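PDB 4D7L: peptide methionine sulfoxide reductase MsrA from Corynebacterium diphtheriae, which reduces the S-epimer of methionine sulfoxide, free or in proteins, back to methionine, probably serving to repair oxidatively damaged proteins. Local coordinates for residues A[99-103]-A[104-108]; A[208-211]-A[212-216]; A[29-33]-A[34-38]. All blocks are in the same frame, centred on the assembly; numbering follows the deposited sequence.

Contact 1 (A[99-103]-A[104-108]); sequences PNPTY and RETCT. With CAC (cacodylate ion), chain D.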
ATOM      1  N   PRO A  99      -8.175   7.564  12.918  1.00 17.37           N
ATOM      2  CA  PRO A  99      -7.375   6.568  13.655  1.00 20.75           C
ATOM      3  C   PRO A  99      -8.049   5.182  13.699  1.00 20.59           C
ATOM      4  O   PRO A  99      -9.268   5.099  13.892  1.00 19.31           O
ATOM      5  CB  PRO A  99      -7.269   7.167  15.065  1.00 20.58           C
ATOM      6  CG  PRO A  99      -8.493   7.992  15.201  1.00 22.47           C
ATOM      7  CD  PRO A  99      -8.764   8.571  13.824  1.00 22.27           C
ATOM      8  N   ASN A 100      -7.252   4.129  13.528  1.00 16.95           N
ATOM      9  CA  ASN A 100      -7.739   2.754  13.552  1.00 21.16           C
ATOM     10  C   ASN A 100      -9.057   2.511  12.825  1.00 22.30           C
ATOM     11  O   ASN A 100     -10.025   2.050  13.440  1.00 18.65           O
ATOM     12  CB  ASN A 100      -7.884   2.302  15.001  1.00 15.37           C
ATOM     13  CG  ASN A 100      -6.580   2.394  15.743  1.00 21.53           C
ATOM     14  OD1 ASN A 100      -5.627   1.676  15.419  1.00 22.47           O
ATOM     15  ND2 ASN A 100      -6.518   3.282  16.747  1.00 22.51           N
ATOM     16  N   PRO A 101      -9.097   2.813  11.519  1.00 18.72           N
ATOM     17  CA  PRO A 101     -10.324   2.583  10.752  1.00 20.51           C
ATOM     18  C   PRO A 101     -10.564   1.091  10.500  1.00 20.74           C
ATOM     19  O   PRO A 101      -9.605   0.341  10.387  1.00 18.98           O
ATOM     20  CB  PRO A 101     -10.045   3.303   9.432  1.00 18.28           C
ATOM     21  CG  PRO A 101      -8.537   3.133   9.237  1.00 17.04           C
ATOM     22  CD  PRO A 101      -7.986   3.297  10.667  1.00 16.88           C
ATOM     23  N   THR A 102     -11.823   0.673  10.453  1.00 17.20           N
ATOM     24  CA  THR A 102     -12.159  -0.638   9.909  1.00 20.14           C
ATOM     25  C   THR A 102     -12.075  -0.571   8.393  1.00 21.84           C
ATOM     26  O   THR A 102     -12.081   0.510   7.812  1.00 18.68           O
ATOM     27  CB  THR A 102     -13.569  -1.076  10.284  1.00 24.02           C
ATOM     28  OG1 THR A 102     -14.508  -0.170   9.689  1.00 19.39           O
ATOM     29  CG2 THR A 102     -13.761  -1.070  11.804  1.00 22.26           C
ATOM     30  N   TYR A 103     -12.011  -1.727   7.751  1.00 17.32           N
ATOM     31  CA  TYR A 103     -12.024  -1.776   6.303  1.00 16.57           C
ATOM     32  C   TYR A 103     -13.289  -1.119   5.753  1.00 17.83           C
ATOM     33  O   TYR A 103     -13.256  -0.325   4.793  1.00 20.18           O
ATOM     34  CB  TYR A 103     -11.925  -3.233   5.841  1.00 13.93           C
ATOM     35  CG  TYR A 103     -11.992  -3.405   4.341  1.00 16.66           C
ATOM     36  CD1 TYR A 103     -10.970  -2.925   3.521  1.00 18.65           C
ATOM     37  CD2 TYR A 103     -13.050  -4.092   3.750  1.00 21.83           C
ATOM     38  CE1 TYR A 103     -11.007  -3.117   2.128  1.00 20.22           C
ATOM     39  CE2 TYR A 103     -13.098  -4.282   2.376  1.00 21.44           C
ATOM     40  CZ  TYR A 103     -12.071  -3.791   1.576  1.00 23.18           C
ATOM     41  OH  TYR A 103     -12.112  -3.981   0.211  1.00 22.58           O
ATOM     42  N   ARG A 104     -14.414  -1.436   6.371  1.00 16.19           N
ATOM     43  CA  ARG A 104     -15.670  -0.884   5.878  1.00 19.45           C
ATOM     44  C   ARG A 104     -15.616   0.638   5.958  1.00 21.34           C
ATOM     45  O   ARG A 104     -16.015   1.324   5.027  1.00 19.85           O
ATOM     46  CB  ARG A 104     -16.859  -1.434   6.677  1.00 22.56           C
ATOM     47  CG  ARG A 104     -18.204  -0.828   6.284  1.00 37.79           C
ATOM     48  CD  ARG A 104     -19.344  -1.442   7.109  1.00 51.98           C
ATOM     49  NE  ARG A 104     -19.463  -2.882   6.892  1.00 66.44           N
ATOM     50  CZ  ARG A 104     -20.130  -3.432   5.880  1.00 73.26           C
ATOM     51  NH1 ARG A 104     -20.762  -2.663   5.000  1.00 73.72           N
ATOM     52  NH2 ARG A 104     -20.179  -4.752   5.757  1.00 75.60           N
ATOM     53  N   GLU A 105     -15.060   1.177   7.037  1.00 19.45           N
ATOM     54  CA  GLU A 105     -14.929   2.635   7.115  1.00 18.27           C
ATOM     55  C   GLU A 105     -14.053   3.207   5.989  1.00 17.38           C
ATOM     56  O   GLU A 105     -14.405   4.213   5.361  1.00 22.22           O
ATOM     57  CB  GLU A 105     -14.358   3.036   8.477  1.00 16.89           C
ATOM     58  CG  GLU A 105     -15.377   2.867   9.589  1.00 21.54           C
ATOM     59  CD  GLU A 105     -14.807   3.109  10.975  1.00 26.48           C
ATOM     60  OE1 GLU A 105     -13.587   2.914  11.186  1.00 23.40           O
ATOM     61  OE2 GLU A 105     -15.601   3.485  11.858  1.00 27.40           O
ATOM     62  N   THR A 106     -12.913   2.579   5.747  0.69 17.07           N
ATOM     63  CA  THR A 106     -11.998   3.073   4.730  0.69 18.02           C
ATOM     64  C   THR A 106     -12.667   3.066   3.348  0.69 21.56           C
ATOM     65  O   THR A 106     -12.491   4.008   2.570  0.69 20.21           O
ATOM     66  CB  THR A 106     -10.700   2.239   4.698  0.69 18.83           C
ATOM     67  OG1 THR A 106     -10.041   2.356   5.968  0.69 17.49           O
ATOM     68  CG2 THR A 106      -9.771   2.705   3.589  0.69 17.42           C
ATOM     69  N   CYS A 107     -13.466   2.036   3.066  0.98 19.72           N
ATOM     70  CA  CYS A 107     -14.126   1.920   1.761  0.98 19.04           C
ATOM     71  C   CYS A 107     -15.145   3.027   1.513  0.98 18.48           C
ATOM     72  O   CYS A 107     -15.534   3.237   0.361  0.98 20.28           O
ATOM     73  CB  CYS A 107     -14.817   0.558   1.605  0.98 21.60           C
ATOM     74  SG  CYS A 107     -13.647  -0.817   1.597  0.98 25.02           S
ATOM     75  N   THR A 108     -15.576   3.747   2.556  1.00 19.36           N
ATOM     76  CA  THR A 108     -16.483   4.893   2.342  1.00 18.40           C
ATOM     77  C   THR A 108     -15.802   6.104   1.706  1.00 24.70           C
ATOM     78  O   THR A 108     -16.474   7.060   1.277  1.00 21.79           O
ATOM     79  CB  THR A 108     -17.120   5.403   3.651  1.00 20.77           C
ATOM     80  OG1 THR A 108     -16.103   5.999   4.461  1.00 19.76           O
ATOM     81  CG2 THR A 108     -17.802   4.256   4.420  1.00 24.98           C
TER
HETATM   82 AS   CAC D1220      -9.990  -4.213  -2.233  0.87 21.99          AS
HETATM   83  O1  CAC D1220     -10.550  -2.750  -1.473  0.87 16.99           O
HETATM   84  O2  CAC D1220      -9.348  -3.839  -3.806  0.87 21.16           O
HETATM   85  C1  CAC D1220     -11.486  -5.468  -2.417  0.87 20.48           C
HETATM   86  C2  CAC D1220      -8.585  -5.026  -1.129  0.87 15.94           C
HETATM   87  O   HOH W   1     -12.714   2.520  13.754  1.00 27.35           O
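Backbone amides of Glu105, Thr106 and Cys107 turn back onto Thr102 and Tyr103 as the loop after strand 86-94 winds into the short helix 103-107. The start of that helix is a capping box: Thr102 at the N-cap and Glu105 three residues on each bind the other's backbone N-H. Thr102 OG1 accepts from Glu105 N at 3.0 Å, and in return Thr102 N donates to Glu105 OE1 at 2.9 Å. The carboxylate oxygen is met on its anti side, 34° out of the carboxylate plane. Threonine suits the cap because its short hydroxyl, lodged between backbone N and carbonyl carbon, faces the first turn; glutamate is long enough to reach back, its chain extended beyond CG. The same OE1 lies 3.3 Å from Pro101 CA, and a water within 2.7 Å of both Glu105 OE1 and Asn100 O probably bridges them. Proline, lacking an amide hydrogen, fits the position just outside the box, and its CB packs on Thr106 OG1. The first turn continues with Thr106 N bonded to Thr102 O and Cys107 N to Tyr103 O.

Tyr103 swings its ring anti to its own backbone N (chi1 177°), which lays it beside the next turn. A Cys sulfur-aromatic contact results: Cys107 SG sits over one ring face, 3.5 Å from the centroid and 17° off the normal. The ring lies near Cys72, the predicted active-site residue. At its edge is a cacodylate ion, probably from the crystallisation liquor: Tyr103 OH donates to its in-plane O1 at 2.6 Å, and Tyr155 OH is a second partner of the ion.

Contact 2 (A[208-211]-A[212-216]); sequences YMAE and DEHQQ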
ATOM      1  N   TYR A 208      -2.135   1.680  10.070  1.00 14.03           N
ATOM      2  CA  TYR A 208      -3.116   0.886  10.810  1.00 18.54           C
ATOM      3  C   TYR A 208      -3.379  -0.417  10.087  1.00 14.91           C
ATOM      4  O   TYR A 208      -3.762  -0.400   8.921  1.00 18.65           O
ATOM      5  CB  TYR A 208      -4.443   1.665  10.957  1.00 17.52           C
ATOM      6  CG  TYR A 208      -4.266   3.001  11.626  1.00 13.76           C
ATOM      7  CD1 TYR A 208      -4.046   3.079  13.010  1.00 17.13           C
ATOM      8  CD2 TYR A 208      -4.315   4.187  10.888  1.00 17.45           C
ATOM      9  CE1 TYR A 208      -3.888   4.308  13.654  1.00 19.26           C
ATOM     10  CE2 TYR A 208      -4.147   5.424  11.528  1.00 20.60           C
ATOM     11  CZ  TYR A 208      -3.939   5.475  12.898  1.00 20.97           C
ATOM     12  OH  TYR A 208      -3.795   6.702  13.522  1.00 19.53           O
ATOM     13  N   MET A 209      -3.177  -1.540  10.765  1.00 16.29           N
ATOM     14  CA  MET A 209      -3.414  -2.828  10.121  1.00 17.98           C
ATOM     15  C   MET A 209      -4.881  -3.064   9.864  1.00 17.69           C
ATOM     16  O   MET A 209      -5.709  -2.765  10.717  1.00 18.37           O
ATOM     17  CB  MET A 209      -2.880  -3.983  10.971  1.00 21.60           C
ATOM     18  CG  MET A 209      -1.390  -4.034  11.149  1.00 25.49           C
ATOM     19  SD  MET A 209      -0.942  -5.568  12.021  1.00 26.21           S
ATOM     20  CE  MET A 209      -1.099  -6.795  10.741  1.00 26.38           C
ATOM     21  N   ALA A 210      -5.190  -3.655   8.706  1.00 16.07           N
ATOM     22  CA  ALA A 210      -6.538  -4.115   8.403  1.00 18.96           C
ATOM     23  C   ALA A 210      -6.872  -5.371   9.219  1.00 20.57           C
ATOM     24  O   ALA A 210      -5.974  -6.002   9.775  1.00 19.29           O
ATOM     25  CB  ALA A 210      -6.672  -4.393   6.898  1.00 17.85           C
ATOM     26  N   GLU A 211      -8.155  -5.737   9.250  1.00 16.76           N
ATOM     27  CA  GLU A 211      -8.628  -6.942   9.912  1.00 17.41           C
ATOM     28  C   GLU A 211      -7.837  -8.183   9.502  1.00 19.21           C
ATOM     29  O   GLU A 211      -7.283  -8.241   8.411  1.00 19.15           O
ATOM     30  CB  GLU A 211     -10.120  -7.172   9.579  1.00 18.63           C
ATOM     31  CG  GLU A 211     -11.079  -6.150  10.244  1.00 19.84           C
ATOM     32  CD  GLU A 211     -11.246  -4.839   9.446  1.00 26.78           C
ATOM     33  OE1 GLU A 211     -10.445  -4.547   8.527  1.00 21.23           O
ATOM     34  OE2 GLU A 211     -12.197  -4.096   9.754  1.00 25.28           O
ATOM     35  N   ASP A 212      -7.801  -9.176  10.378  1.00 18.32           N
ATOM     36  CA  ASP A 212      -7.074 -10.428  10.121  1.00 17.68           C
ATOM     37  C   ASP A 212      -7.405 -11.103   8.776  1.00 18.82           C
ATOM     38  O   ASP A 212      -6.528 -11.663   8.097  1.00 17.12           O
ATOM     39  CB  ASP A 212      -7.357 -11.403  11.272  1.00 18.93           C
ATOM     40  CG  ASP A 212      -6.636 -12.737  11.104  1.00 34.02           C
ATOM     41  OD1 ASP A 212      -5.384 -12.760  11.166  1.00 38.40           O
ATOM     42  OD2 ASP A 212      -7.332 -13.755  10.909  1.00 35.08           O
ATOM     43  N   GLU A 213      -8.673 -11.045   8.390  1.00 20.07           N
ATOM     44  CA  GLU A 213      -9.139 -11.663   7.153  1.00 20.91           C
ATOM     45  C   GLU A 213      -8.415 -11.129   5.925  1.00 21.26           C
ATOM     46  O   GLU A 213      -8.258 -11.854   4.934  1.00 20.19           O
ATOM     47  CB  GLU A 213     -10.661 -11.447   6.980  1.00 24.39           C
ATOM     48  CG  GLU A 213     -11.507 -12.247   7.958  1.00 40.66           C
ATOM     49  CD  GLU A 213     -11.549 -11.667   9.392  1.00 51.75           C
ATOM     50  OE1 GLU A 213     -11.109 -10.514   9.628  1.00 35.42           O
ATOM     51  OE2 GLU A 213     -12.025 -12.391  10.297  1.00 61.93           O
ATOM     52  N   HIS A 214      -8.005  -9.860   5.963  1.00 16.41           N
ATOM     53  CA  HIS A 214      -7.296  -9.253   4.821  1.00 18.17           C
ATOM     54  C   HIS A 214      -5.825  -9.663   4.714  1.00 17.60           C
ATOM     55  O   HIS A 214      -5.226  -9.568   3.636  1.00 19.72           O
ATOM     56  CB  HIS A 214      -7.372  -7.711   4.900  1.00 18.25           C
ATOM     57  CG  HIS A 214      -8.753  -7.178   4.677  1.00 19.01           C
ATOM     58  ND1 HIS A 214      -9.244  -6.900   3.420  1.00 15.61           N
ATOM     59  CD2 HIS A 214      -9.759  -6.917   5.544  1.00 17.93           C
ATOM     60  CE1 HIS A 214     -10.496  -6.489   3.519  1.00 19.30           C
ATOM     61  NE2 HIS A 214     -10.827  -6.467   4.799  1.00 18.85           N
ATOM     62  N   GLN A 215      -5.233 -10.067   5.829  1.00 16.90           N
ATOM     63  CA  GLN A 215      -3.806 -10.390   5.857  1.00 17.67           C
ATOM     64  C   GLN A 215      -3.559 -11.647   5.057  1.00 18.19           C
ATOM     65  O   GLN A 215      -4.114 -12.683   5.370  1.00 19.02           O
ATOM     66  CB  GLN A 215      -3.325 -10.558   7.306  1.00 16.93           C
ATOM     67  CG  GLN A 215      -3.696  -9.359   8.199  1.00 13.76           C
ATOM     68  CD  GLN A 215      -3.073  -8.041   7.703  1.00 17.64           C
ATOM     69  OE1 GLN A 215      -1.985  -8.048   7.131  1.00 17.95           O
ATOM     70  NE2 GLN A 215      -3.746  -6.907   7.958  1.00 17.99           N
ATOM     71  N   GLN A 216      -2.750 -11.535   4.009  1.00 18.33           N
ATOM     72  CA  GLN A 216      -2.499 -12.646   3.080  1.00 13.85           C
ATOM     73  C   GLN A 216      -3.794 -13.244   2.546  1.00 16.91           C
ATOM     74  O   GLN A 216      -3.914 -14.457   2.383  1.00 21.22           O
ATOM     75  CB  GLN A 216      -1.650 -13.734   3.749  1.00 22.14           C
ATOM     76  CG  GLN A 216      -0.272 -13.244   4.211  1.00 18.32           C
ATOM     77  CD  GLN A 216      -0.294 -12.727   5.638  1.00 17.59           C
ATOM     78  OE1 GLN A 216      -0.615 -13.469   6.565  1.00 19.78           O
ATOM     79  NE2 GLN A 216       0.045 -11.455   5.821  1.00 17.74           N
TER
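Glu211 and His214 lie side by side and point the same way, on a single turn with helical backbone angles that follows 208-209, an outermost strand of the mixed sheet, and leads toward helix 217-220. Their carboxylate and ring planes are inclined by 46°, and Glu211 OE1 comes within 3.9 Å of His214 CD2. The Glu211 chain bends at chi2 (85°), bringing its carboxylate round beside the imidazole; its OE2 accepts from Tyr103 N. Histidine suits the place because it offers both a flat surface, which meets the ring of Trp74, and a ring nitrogen, ND1, that accepts from Trp74 NE1. The turn itself is closed by His214 N, which donates to Glu211 O at 3.0 Å.

Behind this pair, Ala210 directs its CB toward the turn and meets His214 CB at 3.9 Å; a methyl is small enough to let the two backbones approach. Glu213 folds its chain back until OE1 is 3.5 Å from Glu211 CB, a contact with the aliphatic part of the like-charged residue.

Met209 and Gln215 cross at about a right angle. The methyl CE of Met209 lies 3.8 Å from Gln215 CD, where a flexible thioether can settle against an amide. Gln215 is buried, and its amide nitrogen is gripped by two carbonyls, Val91 O on the neighbouring strand and Ala210 O. In the latter bond, Gln215 NE2 to Ala210 O measures 3.0 Å, with the acceptor 12° from the glutamine amide plane.

Contact 3 (A[29-33]-A[34-38]); sequences RLVEE and KDALK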
ATOM      1  N   ARG A  29     -12.869  12.758  -4.151  1.00 22.45           N
ATOM      2  CA  ARG A  29     -12.128  13.818  -3.477  1.00 23.32           C
ATOM      3  C   ARG A  29     -11.865  13.419  -2.039  1.00 26.53           C
ATOM      4  O   ARG A  29     -12.641  12.660  -1.463  1.00 24.07           O
ATOM      5  CB  ARG A  29     -12.907  15.138  -3.518  1.00 26.84           C
ATOM      6  CG  ARG A  29     -14.327  15.009  -3.007  1.00 35.16           C
ATOM      7  N   LEU A  30     -10.759  13.911  -1.478  1.00 24.71           N
ATOM      8  CA  LEU A  30     -10.474  13.762  -0.054  1.00 20.63           C
ATOM      9  C   LEU A  30     -11.515  14.536   0.738  1.00 18.82           C
ATOM     10  O   LEU A  30     -12.028  15.527   0.242  1.00 20.15           O
ATOM     11  CB  LEU A  30      -9.075  14.276   0.276  1.00 23.26           C
ATOM     12  CG  LEU A  30      -7.916  13.533  -0.388  1.00 26.57           C
ATOM     13  CD1 LEU A  30      -6.631  14.297  -0.146  1.00 30.53           C
ATOM     14  CD2 LEU A  30      -7.819  12.135   0.192  1.00 25.51           C
ATOM     15  N   VAL A  31     -11.860  14.084   1.936  1.00 20.14           N
ATOM     16  CA  VAL A  31     -12.769  14.875   2.762  1.00 20.67           C
ATOM     17  C   VAL A  31     -11.965  15.874   3.620  1.00 24.31           C
ATOM     18  O   VAL A  31     -10.773  15.677   3.845  1.00 23.31           O
ATOM     19  CB  VAL A  31     -13.657  13.983   3.660  1.00 23.16           C
ATOM     20  CG1 VAL A  31     -14.485  13.024   2.792  1.00 23.90           C
ATOM     21  CG2 VAL A  31     -12.818  13.210   4.680  1.00 19.67           C
ATOM     22  N   GLU A  32     -12.597  16.963   4.070  0.94 19.54           N
ATOM     23  CA  GLU A  32     -11.945  17.818   5.064  0.94 20.93           C
ATOM     24  C   GLU A  32     -11.726  17.016   6.351  0.94 23.21           C
ATOM     25  O   GLU A  32     -12.579  16.205   6.739  0.94 19.96           O
ATOM     26  CB  GLU A  32     -12.785  19.070   5.350  0.94 27.23           C
ATOM     27  CG  GLU A  32     -12.906  20.005   4.164  0.94 31.70           C
ATOM     28  CD  GLU A  32     -11.556  20.518   3.694  0.94 54.89           C
ATOM     29  OE1 GLU A  32     -10.750  20.947   4.550  0.94 57.94           O
ATOM     30  OE2 GLU A  32     -11.295  20.485   2.469  0.94 64.77           O
ATOM     31  N   GLU A  33     -10.594  17.231   7.020  1.00 22.16           N
ATOM     32  CA  GLU A  33     -10.283  16.425   8.192  1.00 28.66           C
ATOM     33  C   GLU A  33     -11.350  16.600   9.257  1.00 26.72           C
ATOM     34  O   GLU A  33     -11.663  15.662   9.982  1.00 22.89           O
ATOM     35  CB  GLU A  33      -8.908  16.792   8.774  1.00 29.61           C
ATOM     36  CG  GLU A  33      -7.761  16.252   7.949  1.00 31.56           C
ATOM     37  CD  GLU A  33      -6.395  16.606   8.515  1.00 37.60           C
ATOM     38  OE1 GLU A  33      -6.303  17.029   9.694  1.00 36.23           O
ATOM     39  OE2 GLU A  33      -5.417  16.477   7.757  1.00 38.25           O
ATOM     40  N   LYS A  34     -11.951  17.782   9.314  1.00 24.87           N
ATOM     41  CA  LYS A  34     -13.015  18.010  10.286  1.00 25.97           C
ATOM     42  C   LYS A  34     -14.258  17.169   9.980  1.00 27.62           C
ATOM     43  O   LYS A  34     -15.065  16.902  10.874  1.00 29.34           O
ATOM     44  CB  LYS A  34     -13.372  19.495  10.341  1.00 27.11           C
ATOM     45  CG  LYS A  34     -14.253  19.945   9.211  1.00 30.48           C
ATOM     46  CD  LYS A  34     -14.551  21.427   9.291  1.00 37.37           C
ATOM     47  CE  LYS A  34     -15.221  21.900   8.005  1.00 42.82           C
ATOM     48  NZ  LYS A  34     -15.622  23.326   8.100  1.00 54.59           N
ATOM     49  N   ASP A  35     -14.397  16.738   8.725  1.00 24.54           N
ATOM     50  CA  ASP A  35     -15.537  15.923   8.305  1.00 23.56           C
ATOM     51  C   ASP A  35     -15.217  14.423   8.261  1.00 26.10           C
ATOM     52  O   ASP A  35     -16.086  13.617   7.957  1.00 24.55           O
ATOM     53  CB  ASP A  35     -16.013  16.337   6.919  1.00 25.79           C
ATOM     54  CG  ASP A  35     -16.492  17.769   6.867  1.00 34.75           C
ATOM     55  OD1 ASP A  35     -17.028  18.250   7.885  1.00 31.41           O
ATOM     56  OD2 ASP A  35     -16.331  18.404   5.803  1.00 36.18           O
ATOM     57  N   ALA A  36     -13.978  14.046   8.550  1.00 21.55           N
ATOM     58  CA  ALA A  36     -13.580  12.652   8.401  1.00 21.40           C
ATOM     59  C   ALA A  36     -14.175  11.784   9.510  1.00 22.46           C
ATOM     60  O   ALA A  36     -14.580  12.297  10.548  1.00 21.99           O
ATOM     61  CB  ALA A  36     -12.067  12.544   8.382  1.00 20.81           C
ATOM     62  N   LEU A  37     -14.257  10.475   9.277  1.00 19.20           N
ATOM     63  CA  LEU A  37     -14.750   9.548  10.305  1.00 20.11           C
ATOM     64  C   LEU A  37     -13.866   9.604  11.547  1.00 19.50           C
ATOM     65  O   LEU A  37     -12.640   9.746  11.449  1.00 19.09           O
ATOM     66  CB  LEU A  37     -14.803   8.110   9.755  1.00 19.72           C
ATOM     67  CG  LEU A  37     -15.898   7.899   8.706  1.00 22.68           C
ATOM     68  CD1 LEU A  37     -15.734   6.568   7.976  1.00 23.48           C
ATOM     69  CD2 LEU A  37     -17.291   7.965   9.371  1.00 24.24           C
ATOM     70  N   LYS A  38     -14.475   9.462  12.716  0.96 20.05           N
ATOM     71  CA  LYS A  38     -13.720   9.614  13.960  0.96 22.87           C
ATOM     72  C   LYS A  38     -12.856   8.402  14.283  0.96 17.92           C
ATOM     73  O   LYS A  38     -11.855   8.535  14.977  0.96 22.12           O
ATOM     74  CB  LYS A  38     -14.664   9.906  15.135  0.96 23.63           C
ATOM     75  CG  LYS A  38     -15.352  11.251  14.997  0.96 39.14           C
ATOM     76  CD  LYS A  38     -14.359  12.362  14.670  0.96 43.71           C
TER
HETATM   77  O   HOH W   2     -15.275  17.328   3.528  1.00 27.42           O
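Hydrogen bonds between backbone atoms fold Glu32 and Glu33 against Asp35 and Ala36. Asp35 N donates to Glu32 O at 2.7 Å, and Ala36 N donates to Glu33 O at 3.2 Å. Each joins residues three apart.

A water supplies the second polar link. It accepts from Glu32 N at 2.8 Å and donates to Asp35 OD2 at 2.7 Å, so the aspartate carboxylate reaches an amide at the start of the turn through solvent. The short aspartate side chain, with CG beside its backbone N (chi1 -62°), holds OD2 on that side.

These bonds build a single turn of 3-10 helix around residues 33-35, in the long, mostly irregular segment preceding strand 64-69. Charged residues suit this exposed turn, where they can remain hydrated. Glu32 and Asp35 run side by side with carboxylate planes nearly perpendicular, 85° apart, but their charged ends diverge: Glu32 OE1 and Asp35 OD2 are 6.3 Å apart. The contact is between a carboxylate oxygen and a methylene, with Asp35 OD2 lying 3.6 Å from Glu32 CB.

The apolar contact across the turn is between Val31 and Ala36. Val31 turns its CG2 branch onto Ala36, meeting CB at 3.8 Å, and the compact alanine permits the chain to pass close by while its methyl also touches Ile97. Outside the turn, Val31 N is tied to Asn112 OD1, and Leu37 O accepts from Thr98 OG1.

Overall arrangement
Contacts 1 and 2 meet directly, their centres about 12 Å apart. Thr102 CB packs at 3.4 Å from Glu211 OE2, and Tyr103 CG at 3.3 Å from His214 NE2. This shared surface lies near the predicted active-site Cys72, which forms a disulfide with Cys226 in this structure: its side chain is about 7 Å from that of Tyr103 and about 8 Å from that of His214. Contact 3 stands away from that site, toward the surface. It touches contact 1, where Lys38 O approaches Pro99 CD at 3.3 Å and Leu37 packs on Thr108, but its nearest atoms stay about 8 Å from contact 2.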